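Local atomic coordinates of crustacyanin-C1 subunit (PDB entry 1I4U), a protein that binds the carotenoid astaxanthin, the pigment that gives the lobster carapace its blue colour, as one of the lipocalin subunits of crustacyanin. Residues K19-Q24 / P91-D96; E66-A71 / D176-L181. One frame throughout, in Å; residues are numbered along the deposited sequence.

Both contacts bring a piece of chain from outside the barrel strands up against the same antiparallel sheet. Along the chain their segments alternate: 19-24, 66-71, 91-96, 176-181. Contact 1 lays the early helix 17-24 on the start of strand 93-97, and contact 2 sets the C-terminal end of the chain on the end of strand 63-68. These two strands flank strand 76-85, each pairing with it antiparallel. The centres of the contacts are 26 Å apart and their nearest atoms about 7 Å, without touching. The two terminal regions of the lipocalin are thus packed onto separate parts of one barrel wall.

Contact 1: residues K19-Q24 / P91-D96; sequences KLWAEQ and PHLSID
An aromatic helix-to-loop packing joins Trp21, on helix 17-24, to Pro91, His92 and Leu93, where the chain runs from a loop into strand 93-97. The contact is made by van der Waals packing and a CH-pi interaction, and Trp21 supplies nearly all of the helix's share. The CG of Trp21 stands anti to the backbone N (chi1 -178°), which carries the ring off the helix and across the backbone of 91-93. Pro91 CA lies over one face, 4.1 Å from the centroid of the five-membered ring and 22° off its normal; this carbon, next to the amide nitrogen and carbonyl, is a suitably polarised C-H donor. The side chains of Trp21 and Pro91 cross at about a right angle, with Trp21 CB 3.9 Å from Pro91 CB.

In the lipocalin fold the N-terminal segment before the first barrel strand crosses one end of the eight-stranded antiparallel barrel. Helix 17-24 belongs to that segment: Leu20 touches Val106, and Gln24 NE2 bonds to Ile107 O on strand 102-110. Farther along the indole, the six-membered ring meets the His92-Leu93 peptide obliquely, with Trp21 CZ3 3.4 Å from His92 C. At this end Leu93 CD2 comes within 3.9 Å of Trp21 CZ3, a branched apolar group meeting the aromatic carbons. A serine in place of Trp21 would probably leave a gap beside Pro91 and Leu93 and Arg28 without its cation-pi partner. His92 turns its side chain away from the helix; its ND1 donates to Leu93 O at 3.3 Å, reaching that oxygen from above the carbonyl plane, while its NE2 bonds to Glu90 OE1, which should hold the imidazole's rotation.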
ATOM      1  N   LYS A  19      17.205  14.556   5.551  1.00 31.94           N
ATOM      2  CA  LYS A  19      18.420  14.351   6.328  1.00 32.23           C
ATOM      3  C   LYS A  19      18.664  12.855   6.506  1.00 28.22           C
ATOM      4  O   LYS A  19      19.795  12.365   6.353  1.00 26.16           O
ATOM      5  CB  LYS A  19      18.279  15.030   7.682  1.00 40.81           C
ATOM      6  CG  LYS A  19      19.340  14.590   8.679  1.00 47.70           C
ATOM      7  CD  LYS A  19      18.774  14.647  10.089  1.00 57.00           C
ATOM      8  CE  LYS A  19      17.977  13.393  10.424  1.00 61.77           C
ATOM      9  NZ  LYS A  19      17.658  13.341  11.889  1.00 68.39           N
ATOM     10  N   LEU A  20      17.584  12.142   6.859  1.00 25.37           N
ATOM     11  CA  LEU A  20      17.719  10.707   7.149  1.00 23.97           C
ATOM     12  C   LEU A  20      18.178  10.031   5.871  1.00 21.44           C
ATOM     13  O   LEU A  20      19.065   9.164   5.833  1.00 24.51           O
ATOM     14  CB  LEU A  20      16.390  10.154   7.670  1.00 22.87           C
ATOM     15  CG  LEU A  20      15.977  10.608   9.085  1.00 24.17           C
ATOM     16  CD1 LEU A  20      14.523  10.219   9.377  1.00 26.08           C
ATOM     17  CD2 LEU A  20      16.882  10.049  10.170  1.00 21.48           C
ATOM     18  N   TRP A  21      17.545  10.434   4.789  1.00 20.96           N
ATOM     19  CA  TRP A  21      17.813   9.799   3.505  1.00 21.12           C
ATOM     20  C   TRP A  21      19.291   9.942   3.165  1.00 20.73           C
ATOM     21  O   TRP A  21      19.994   9.010   2.804  1.00 23.79           O
ATOM     22  CB  TRP A  21      16.937  10.420   2.415  1.00 21.39           C
ATOM     23  CG  TRP A  21      17.090   9.812   1.062  1.00 24.92           C
ATOM     24  CD1 TRP A  21      17.745  10.360  -0.011  1.00 33.23           C
ATOM     25  CD2 TRP A  21      16.595   8.559   0.572  1.00 21.82           C
ATOM     26  NE1 TRP A  21      17.684   9.528  -1.107  1.00 35.64           N
ATOM     27  CE2 TRP A  21      16.977   8.401  -0.771  1.00 30.15           C
ATOM     28  CE3 TRP A  21      15.859   7.519   1.149  1.00 22.50           C
ATOM     29  CZ2 TRP A  21      16.672   7.285  -1.576  1.00 32.03           C
ATOM     30  CZ3 TRP A  21      15.543   6.419   0.373  1.00 23.84           C
ATOM     31  CH2 TRP A  21      15.938   6.292  -0.978  1.00 27.11           C
ATOM     32  N   ALA A  22      19.772  11.183   3.268  1.00 23.26           N
ATOM     33  CA  ALA A  22      21.183  11.444   2.992  1.00 24.30           C
ATOM     34  C   ALA A  22      22.131  10.725   3.967  1.00 23.51           C
ATOM     35  O   ALA A  22      23.232  10.294   3.620  1.00 27.05           O
ATOM     36  CB  ALA A  22      21.413  12.945   2.993  1.00 29.65           C
ATOM     37  N   GLU A  23      21.777  10.564   5.253  1.00 26.06           N
ATOM     38  CA  GLU A  23      22.616   9.773   6.135  1.00 25.74           C
ATOM     39  C   GLU A  23      22.680   8.304   5.745  1.00 23.13           C
ATOM     40  O   GLU A  23      23.682   7.593   5.953  1.00 27.03           O
ATOM     41  CB  GLU A  23      22.049   9.796   7.575  1.00 27.25           C
ATOM     42  CG  GLU A  23      22.247  11.149   8.227  1.00 28.23           C
ATOM     43  CD  GLU A  23      21.548  11.278   9.561  1.00 29.86           C
ATOM     44  OE1 GLU A  23      20.681  10.475   9.962  1.00 26.14           O
ATOM     45  OE2 GLU A  23      21.882  12.283  10.192  1.00 39.63           O
ATOM     46  N   GLN A  24      21.556   7.832   5.216  1.00 19.76           N
ATOM     47  CA  GLN A  24      21.382   6.386   5.050  1.00 19.71           C
ATOM     48  C   GLN A  24      21.857   5.898   3.701  1.00 19.83           C
ATOM     49  O   GLN A  24      22.222   4.734   3.595  1.00 20.44           O
ATOM     50  CB  GLN A  24      19.902   6.086   5.283  1.00 18.65           C
ATOM     51  CG  GLN A  24      19.586   6.202   6.768  1.00 19.35           C
ATOM     52  CD  GLN A  24      18.122   6.405   7.047  1.00 18.62           C
ATOM     53  OE1 GLN A  24      17.279   6.210   6.145  1.00 18.81           O
ATOM     54  NE2 GLN A  24      17.844   6.786   8.288  1.00 18.90           N
ATOM     55  N   PRO A  91      12.273  10.995  -0.726  1.00 19.97           N
ATOM     56  CA  PRO A  91      13.346  10.604   0.165  1.00 19.23           C
ATOM     57  C   PRO A  91      12.997   9.562   1.202  1.00 20.79           C
ATOM     58  O   PRO A  91      13.263   9.728   2.391  1.00 20.73           O
ATOM     59  CB  PRO A  91      13.728  11.939   0.824  1.00 22.18           C
ATOM     60  CG  PRO A  91      12.453  12.690   0.844  1.00 21.96           C
ATOM     61  CD  PRO A  91      11.809  12.355  -0.475  1.00 22.77           C
ATOM     62  N   HIS A  92      12.428   8.472   0.704  1.00 17.49           N
ATOM     63  CA  HIS A  92      12.226   7.311   1.552  1.00 17.87           C
ATOM     64  C   HIS A  92      12.140   6.072   0.692  1.00 18.93           C
ATOM     65  O   HIS A  92      12.026   6.160  -0.523  1.00 16.70           O
ATOM     66  CB  HIS A  92      11.006   7.523   2.397  1.00 19.34           C
ATOM     67  CG  HIS A  92       9.724   7.683   1.687  1.00 17.07           C
ATOM     68  ND1 HIS A  92       8.874   6.775   1.170  1.00 21.04           N
ATOM     69  CD2 HIS A  92       9.106   8.844   1.407  1.00 16.12           C
ATOM     70  CE1 HIS A  92       7.811   7.385   0.612  1.00 19.14           C
ATOM     71  NE2 HIS A  92       7.934   8.661   0.754  1.00 21.60           N
ATOM     72  N   LEU A  93      12.214   4.938   1.362  1.00 19.60           N
ATOM     73  CA  LEU A  93      12.094   3.646   0.718  1.00 16.78           C
ATOM     74  C   LEU A  93      10.621   3.247   0.658  1.00 14.62           C
ATOM     75  O   LEU A  93       9.785   3.649   1.467  1.00 17.04           O
ATOM     76  CB  LEU A  93      12.848   2.579   1.533  1.00 16.29           C
ATOM     77  CG  LEU A  93      14.347   2.853   1.663  1.00 18.30           C
ATOM     78  CD1 LEU A  93      14.916   2.078   2.832  1.00 26.56           C
ATOM     79  CD2 LEU A  93      15.017   2.555   0.323  1.00 19.36           C
ATOM     80  N   SER A  94      10.289   2.397  -0.316  1.00 13.60           N
ATOM     81  CA  SER A  94       9.077   1.601  -0.324  1.00 11.53           C
ATOM     82  C   SER A  94       9.378   0.181   0.141  1.00 11.28           C
ATOM     83  O   SER A  94      10.327  -0.411  -0.322  1.00 13.79           O
ATOM     84  CB  SER A  94       8.513   1.474  -1.719  1.00 12.37           C
ATOM     85  OG  SER A  94       8.157   2.738  -2.252  1.00 13.23           O
ATOM     86  N   ILE A  95       8.575  -0.302   1.076  1.00 10.86           N
ATOM     87  CA  ILE A  95       8.673  -1.695   1.486  1.00 11.10           C
ATOM     88  C   ILE A  95       7.517  -2.407   0.794  1.00 10.37           C
ATOM     89  O   ILE A  95       6.350  -1.967   0.853  1.00 11.97           O
ATOM     90  CB  ILE A  95       8.608  -1.860   3.007  1.00 12.74           C
ATOM     91  CG1 ILE A  95       8.769  -3.332   3.387  1.00 16.63           C
ATOM     92  CG2 ILE A  95       7.333  -1.320   3.638  1.00 12.69           C
ATOM     93  CD1 ILE A  95      10.117  -3.883   3.428  1.00 29.45           C
ATOM     94  N   ASP A  96       7.827  -3.480   0.093  1.00 10.95           N
ATOM     95  CA  ASP A  96       6.892  -4.212  -0.762  1.00 10.46           C
ATOM     96  C   ASP A  96       7.000  -5.697  -0.457  1.00 10.65           C
ATOM     97  O   ASP A  96       8.101  -6.175  -0.219  1.00 11.62           O
ATOM     98  CB  ASP A  96       7.220  -3.903  -2.227  1.00 10.97           C
ATOM     99  CG  ASP A  96       6.109  -4.124  -3.227  1.00 11.61           C
ATOM    100  OD1 ASP A  96       5.079  -4.738  -2.879  1.00 10.93           O
ATOM    101  OD2 ASP A  96       6.331  -3.683  -4.399  1.00 12.05           O
TER

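Contact 2: residues E66-A71 / D176-L181. Unlike the reference sequence in segment 66-71: Glu66 (reference Lys).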
ATOM      1  N   GLU A  66      13.937 -11.750   2.970  1.00 10.94           N
ATOM      2  CA  GLU A  66      13.240 -12.957   3.363  1.00 11.05           C
ATOM      3  C   GLU A  66      12.820 -12.735   4.824  1.00 11.27           C
ATOM      4  O   GLU A  66      13.654 -12.612   5.710  1.00 11.71           O
ATOM      5  CB  GLU A  66      14.107 -14.216   3.211  1.00 13.72           C
ATOM      6  CG  GLU A  66      14.511 -14.468   1.768  1.00 17.46           C
ATOM      7  CD  GLU A  66      15.329 -15.703   1.582  1.00 28.17           C
ATOM      8  OE1 GLU A  66      14.897 -16.488   0.743  1.00 60.83           O
ATOM      9  OE2 GLU A  66      16.309 -15.703   2.312  1.00 39.64           O
ATOM     10  N   SER A  67      11.507 -12.655   5.050  1.00 10.20           N
ATOM     11  CA  SER A  67      10.938 -12.476   6.352  1.00  9.91           C
ATOM     12  C   SER A  67      10.303 -13.794   6.786  1.00  9.41           C
ATOM     13  O   SER A  67       9.508 -14.370   6.055  1.00 11.48           O
ATOM     14  CB  SER A  67       9.884 -11.371   6.367  1.00 10.47           C
ATOM     15  OG  SER A  67      10.463 -10.103   6.168  1.00 11.51           O
ATOM     16  N   THR A  68      10.686 -14.296   7.967  1.00  9.64           N
ATOM     17  CA  THR A  68      10.240 -15.601   8.404  1.00  9.64           C
ATOM     18  C   THR A  68       9.807 -15.515   9.867  1.00  9.58           C
ATOM     19  O   THR A  68      10.141 -14.611  10.624  1.00  9.67           O
ATOM     20  CB  THR A  68      11.354 -16.673   8.257  1.00  9.82           C
ATOM     21  OG1 THR A  68      12.442 -16.301   9.110  1.00 10.31           O
ATOM     22  CG2 THR A  68      11.780 -16.819   6.809  1.00 10.54           C
ATOM     23  N   GLY A  69       9.071 -16.547  10.270  1.00 10.07           N
ATOM     24  CA  GLY A  69       8.649 -16.682  11.674  1.00  9.52           C
ATOM     25  C   GLY A  69       7.421 -17.599  11.712  1.00  9.72           C
ATOM     26  O   GLY A  69       7.259 -18.430  10.805  1.00 11.79           O
ATOM     27  N   ILE A  70       6.626 -17.444  12.748  1.00 10.54           N
ATOM     28  CA  ILE A  70       5.436 -18.257  12.970  1.00 11.15           C
ATOM     29  C   ILE A  70       4.215 -17.391  12.662  1.00 11.35           C
ATOM     30  O   ILE A  70       4.074 -16.319  13.260  1.00 12.25           O
ATOM     31  CB  ILE A  70       5.355 -18.795  14.416  1.00 12.70           C
ATOM     32  CG1 ILE A  70       6.673 -19.367  14.919  1.00 16.37           C
ATOM     33  CG2 ILE A  70       4.227 -19.805  14.524  1.00 14.80           C
ATOM     34  CD1 ILE A  70       7.128 -20.470  14.016  1.00 27.07           C
ATOM     35  N   ALA A  71       3.361 -17.868  11.778  1.00 11.81           N
ATOM     36  CA  ALA A  71       2.137 -17.192  11.347  1.00 13.02           C
ATOM     37  C   ALA A  71       1.101 -17.290  12.454  1.00 14.39           C
ATOM     38  O   ALA A  71       1.298 -18.050  13.426  1.00 13.02           O
ATOM     39  CB  ALA A  71       1.643 -17.883  10.099  1.00 15.95           C
ATOM     40  N   ASP A 176      16.958 -21.514  12.970  1.00  9.84           N
ATOM     41  CA  ASP A 176      17.770 -22.244  12.009  1.00 10.45           C
ATOM     42  C   ASP A 176      16.891 -22.922  10.981  1.00 10.83           C
ATOM     43  O   ASP A 176      17.358 -23.180   9.874  1.00 13.10           O
ATOM     44  CB  ASP A 176      18.686 -23.221  12.735  1.00 10.48           C
ATOM     45  CG  ASP A 176      19.944 -22.630  13.279  1.00 12.35           C
ATOM     46  OD1 ASP A 176      20.227 -21.445  13.035  1.00 14.57           O
ATOM     47  OD2 ASP A 176      20.657 -23.407  13.997  1.00 13.39           O
ATOM     48  N   THR A 177      15.654 -23.281  11.333  1.00  9.95           N
ATOM     49  CA  THR A 177      14.709 -23.794  10.371  1.00 10.52           C
ATOM     50  C   THR A 177      14.186 -22.662   9.500  1.00  9.88           C
ATOM     51  O   THR A 177      14.078 -22.781   8.271  1.00 10.70           O
ATOM     52  CB  THR A 177      13.569 -24.524  11.098  1.00 10.30           C
ATOM     53  OG1 THR A 177      14.116 -25.581  11.894  1.00 11.39           O
ATOM     54  CG2 THR A 177      12.626 -25.166  10.115  1.00 11.72           C
ATOM     55  N   GLN A 178      13.811 -21.550  10.139  1.00 10.30           N
ATOM     56  CA  GLN A 178      13.324 -20.389   9.386  1.00 10.56           C
ATOM     57  C   GLN A 178      14.270 -19.954   8.299  1.00 11.32           C
ATOM     58  O   GLN A 178      13.849 -19.623   7.207  1.00 12.23           O
ATOM     59  CB  GLN A 178      13.122 -19.211  10.358  1.00 10.03           C
ATOM     60  CG  GLN A 178      11.986 -19.409  11.319  1.00 10.38           C
ATOM     61  CD  GLN A 178      11.868 -18.383  12.439  1.00 10.05           C
ATOM     62  OE1 GLN A 178      11.567 -18.730  13.584  1.00 11.59           O
ATOM     63  NE2 GLN A 178      12.083 -17.123  12.078  1.00  9.92           N
ATOM     64  N   LYS A 179      15.557 -19.972   8.583  1.00 12.13           N
ATOM     65  CA  LYS A 179      16.534 -19.443   7.628  1.00 13.75           C
ATOM     66  C   LYS A 179      16.660 -20.359   6.430  1.00 13.23           C
ATOM     67  O   LYS A 179      17.300 -19.914   5.466  1.00 15.90           O
ATOM     68  CB  LYS A 179      17.817 -19.140   8.371  1.00 15.40           C
ATOM     69  CG  LYS A 179      18.706 -20.301   8.659  1.00 15.19           C
ATOM     70  CD  LYS A 179      19.888 -19.911   9.571  1.00 20.68           C
ATOM     71  CE  LYS A 179      20.819 -21.147   9.677  1.00 25.11           C
ATOM     72  NZ  LYS A 179      21.802 -21.037  10.800  1.00 38.39           N
ATOM     73  N   THR A 180      16.081 -21.548   6.427  1.00 13.93           N
ATOM     74  CA  THR A 180      16.153 -22.500   5.303  1.00 18.06           C
ATOM     75  C   THR A 180      14.856 -22.556   4.528  1.00 16.04           C
ATOM     76  O   THR A 180      14.730 -23.276   3.512  1.00 20.98           O
ATOM     77  CB  THR A 180      16.419 -23.948   5.768  1.00 22.06           C
ATOM     78  OG1 THR A 180      15.282 -24.398   6.538  1.00 30.42           O
ATOM     79  CG2 THR A 180      17.601 -24.046   6.690  1.00 32.73           C
ATOM     80  N   LEU A 181      13.821 -21.809   4.926  1.00 16.20           N
ATOM     81  CA  LEU A 181      12.547 -21.849   4.225  1.00 18.13           C
ATOM     82  C   LEU A 181      12.670 -21.222   2.837  1.00 22.43           C
ATOM     83  O   LEU A 181      13.585 -20.398   2.630  1.00 26.04           O
ATOM     84  CB  LEU A 181      11.468 -21.098   5.000  1.00 18.53           C
ATOM     85  CG  LEU A 181      11.183 -21.591   6.409  1.00 15.01           C
ATOM     86  CD1 LEU A 181      10.222 -20.579   7.047  1.00 15.64           C
ATOM     87  CD2 LEU A 181      10.581 -22.987   6.397  1.00 23.63           C
ATOM     88  OXT LEU A 181      11.860 -21.559   1.950  1.00 30.53           O
TER
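The C-terminal tail of the lipocalin packs here against its barrel, at the corner where strand 63-68 gives way to strand 70-71. Gln178, on helix 175-178, and Thr68 carry most of the contact. The CG of Gln178 is anti to the carbonyl carbon (chi1 -69°) and the chain beyond it is extended, laying CB beside Thr68 OG1 and the amide next to Gly69 CA. Gln178 NE2 donates to Thr68 OG1 at 3.1 Å, an almost straight bond (169°) lying close to the amide plane. The same nitrogen also bonds to Cys51 O, whose cysteine is disulfide-linked to Cys173 just before this helix; a primary amide suits the site, having two N-H groups to give. Gln178 OE1 is buried without a partner in the model. Gly69 CA lies 3.5 Å from Gln178 NE2; glycine suits this corner because its backbone conformation would drive any side-chain carbon into the carbonyl oxygen of Thr68. A type I turn from Gln178 to Leu181 brings the last side chain back to the strand, and the terminal OXT forms a salt bridge with Lys78. Threonine suits position 68 because its hydroxyl accepts the amide N-H while its methyl meets the tail, Thr68 CG2 lying 4.1 Å from Leu181 CD1.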